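Long-range contact in transcriptional regulator (Aquifex aeolicus, PDB 2EH3), which probably binds DNA as a dimeric, all-helical repressor-like transcription factor of the TetR/AcrR family: residues I61-F65 and D114-F119. Numbering follows the deposited sequence.
Sequences IISLF and DAKRRF
Ile-62 crosses one face of the Arg-118 guanidinium at a slant, its CG2 3.5 Å above the plane of that group and toward its rim. The CG1 arm of Ile-62 runs over the same group and carries CD1 to 3.6 Å from Arg-118 NH2. Arg-118 arrives with its chain extended from CG to NE (chi2 176°, chi3 -178°), which brings the guanidinium across to the isoleucine. Its rotation is fixed at the edge, where NE donates to Asp-114 OD2 over 2.9 Å, in the guanidinium plane, and on the syn side of the carboxylate though tilted out of its plane. His-58 NE2 is hydrogen-bonded to the same oxygen, and a weak bond from Arg-117 to OD1 completes the salt-bridge network. One turn on from Ile-61, Phe-65 turns its ring toward helix 105-126, and Arg-118 CB rests over the centre of one face, a CH-pi contact 3.9 Å from the centroid. The far rim of the ring reaches the backbone: CE1 lies 3.7 Å from Phe-119 CA, and CZ 3.9 Å from Ala-115 O. CZ also makes an apolar contact with Phe-119 CB. With an alanine at Arg-118, Ile-62 would probably lose the guanidinium it packs on, the Phe-65 ring its touch with CD, and Asp-114 OD2 the NE bond. The segments run almost parallel, 2° apart, and side chains span the 10.8 Å between their axes. The contact joins helix 46-67, which runs from the DNA-binding part into the C-terminal domain of the TetR-like fold, to helix 105-126, with Leu-64 packing on helix 73-86 and Phe-119 on helix 131-152.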
loop_
_atom_site.group_PDB
_atom_site.type_symbol
_atom_site.label_atom_id
_atom_site.label_comp_id
_atom_site.label_asym_id
_atom_site.label_seq_id
_atom_site.Cartn_x
_atom_site.Cartn_y
_atom_site.Cartn_z
ATOM N N ILE A 61 -0.835 4.001 -19.013
ATOM C CA ILE A 61 0.437 3.496 -18.511
ATOM C C ILE A 61 1.121 2.660 -19.584
ATOM O O ILE A 61 2.332 2.783 -19.807
ATOM C CB ILE A 61 0.237 2.658 -17.229
ATOM C CG1 ILE A 61 -0.328 3.562 -16.123
ATOM C CG2 ILE A 61 1.570 2.058 -16.773
ATOM C CD1 ILE A 61 0.541 4.748 -15.783
ATOM N N ILE A 62 0.349 1.812 -20.251
ATOM C CA ILE A 62 0.910 1.010 -21.336
ATOM C C ILE A 62 1.482 1.969 -22.388
ATOM O O ILE A 62 2.603 1.766 -22.867
ATOM C CB ILE A 62 -0.169 0.110 -21.958
ATOM C CG1 ILE A 62 -0.580 -0.934 -20.918
ATOM C CG2 ILE A 62 0.336 -0.563 -23.255
ATOM C CD1 ILE A 62 -1.672 -1.883 -21.405
ATOM N N SER A 63 0.717 3.000 -22.749
ATOM C CA SER A 63 1.187 3.988 -23.732
ATOM C C SER A 63 2.477 4.656 -23.285
ATOM O O SER A 63 3.392 4.863 -24.089
ATOM C CB SER A 63 0.128 5.075 -23.955
ATOM O OG SER A 63 -0.974 4.526 -24.637
ATOM N N LEU A 64 2.544 5.010 -22.003
ATOM C CA LEU A 64 3.732 5.643 -21.458
ATOM C C LEU A 64 4.970 4.773 -21.717
ATOM O O LEU A 64 6.008 5.270 -22.169
ATOM C CB LEU A 64 3.553 5.874 -19.951
ATOM C CG LEU A 64 4.745 6.446 -19.176
ATOM C CD1 LEU A 64 4.261 7.536 -18.229
ATOM C CD2 LEU A 64 5.436 5.355 -18.401
ATOM N N PHE A 65 4.866 3.481 -21.421
ATOM C CA PHE A 65 5.994 2.595 -21.632
ATOM C C PHE A 65 6.321 2.488 -23.111
ATOM O O PHE A 65 7.486 2.549 -23.481
ATOM C CB PHE A 65 5.703 1.189 -21.092
ATOM C CG PHE A 65 5.914 1.056 -19.622
ATOM C CD1 PHE A 65 7.188 1.128 -19.083
ATOM C CD2 PHE A 65 4.828 0.868 -18.763
ATOM C CE1 PHE A 65 7.384 1.016 -17.711
ATOM C CE2 PHE A 65 5.025 0.753 -17.392
ATOM C CZ PHE A 65 6.312 0.829 -16.872
ATOM N N ASP A 114 1.405 -6.195 -14.174
ATOM C CA ASP A 114 1.638 -5.849 -15.571
ATOM C C ASP A 114 2.595 -4.686 -15.680
ATOM O O ASP A 114 3.503 -4.701 -16.522
ATOM C CB ASP A 114 0.352 -5.470 -16.301
ATOM C CG ASP A 114 0.595 -5.210 -17.786
ATOM O OD1 ASP A 114 0.923 -6.171 -18.512
ATOM O OD2 ASP A 114 0.488 -4.047 -18.222
ATOM N N ALA A 115 2.405 -3.669 -14.843
ATOM C CA ALA A 115 3.300 -2.520 -14.876
ATOM C C ALA A 115 4.715 -2.997 -14.522
ATOM O O ALA A 115 5.701 -2.550 -15.125
ATOM C CB ALA A 115 2.839 -1.458 -13.870
ATOM N N LYS A 116 4.813 -3.893 -13.535
ATOM C CA LYS A 116 6.115 -4.407 -13.119
ATOM C C LYS A 116 6.789 -5.170 -14.258
ATOM O O LYS A 116 7.991 -4.989 -14.490
ATOM C CB LYS A 116 5.968 -5.329 -11.906
ATOM C CG LYS A 116 7.288 -5.583 -11.199
ATOM C CD LYS A 116 7.053 -6.184 -9.825
ATOM C CE LYS A 116 7.196 -7.693 -9.836
ATOM N NZ LYS A 116 8.619 -8.094 -9.949
ATOM N N ARG A 117 6.022 -6.005 -14.965
ATOM C CA ARG A 117 6.578 -6.766 -16.081
ATOM C C ARG A 117 7.108 -5.823 -17.155
ATOM O O ARG A 117 8.204 -6.033 -17.685
ATOM C CB ARG A 117 5.534 -7.700 -16.712
ATOM C CG ARG A 117 5.212 -8.951 -15.897
ATOM C CD ARG A 117 4.434 -9.977 -16.742
ATOM N NE ARG A 117 3.164 -9.462 -17.263
ATOM C CZ ARG A 117 2.024 -9.432 -16.573
ATOM N NH1 ARG A 117 1.993 -9.893 -15.334
ATOM N NH2 ARG A 117 0.920 -8.942 -17.120
ATOM N N ARG A 118 6.351 -4.770 -17.466
ATOM C CA ARG A 118 6.799 -3.832 -18.486
ATOM C C ARG A 118 8.029 -3.051 -18.060
ATOM O O ARG A 118 8.939 -2.798 -18.863
ATOM C CB ARG A 118 5.670 -2.863 -18.840
ATOM C CG ARG A 118 4.541 -3.565 -19.512
ATOM C CD ARG A 118 3.402 -2.608 -19.775
ATOM N NE ARG A 118 2.265 -3.300 -20.384
ATOM C CZ ARG A 118 2.141 -3.491 -21.694
ATOM N NH1 ARG A 118 3.077 -3.041 -22.521
ATOM N NH2 ARG A 118 1.081 -4.122 -22.168
ATOM N N PHE A 119 8.061 -2.640 -16.799
ATOM C CA PHE A 119 9.190 -1.917 -16.300
ATOM C C PHE A 119 10.423 -2.828 -16.327
ATOM O O PHE A 119 11.532 -2.406 -16.692
ATOM C CB PHE A 119 8.877 -1.434 -14.883
ATOM C CG PHE A 119 9.925 -0.551 -14.306
ATOM C CD1 PHE A 119 10.611 0.378 -15.089
ATOM C CD2 PHE A 119 10.215 -0.639 -12.939
ATOM C CE1 PHE A 119 11.574 1.213 -14.523
ATOM C CE2 PHE A 119 11.166 0.183 -12.368
ATOM C CZ PHE A 119 11.848 1.112 -13.153
#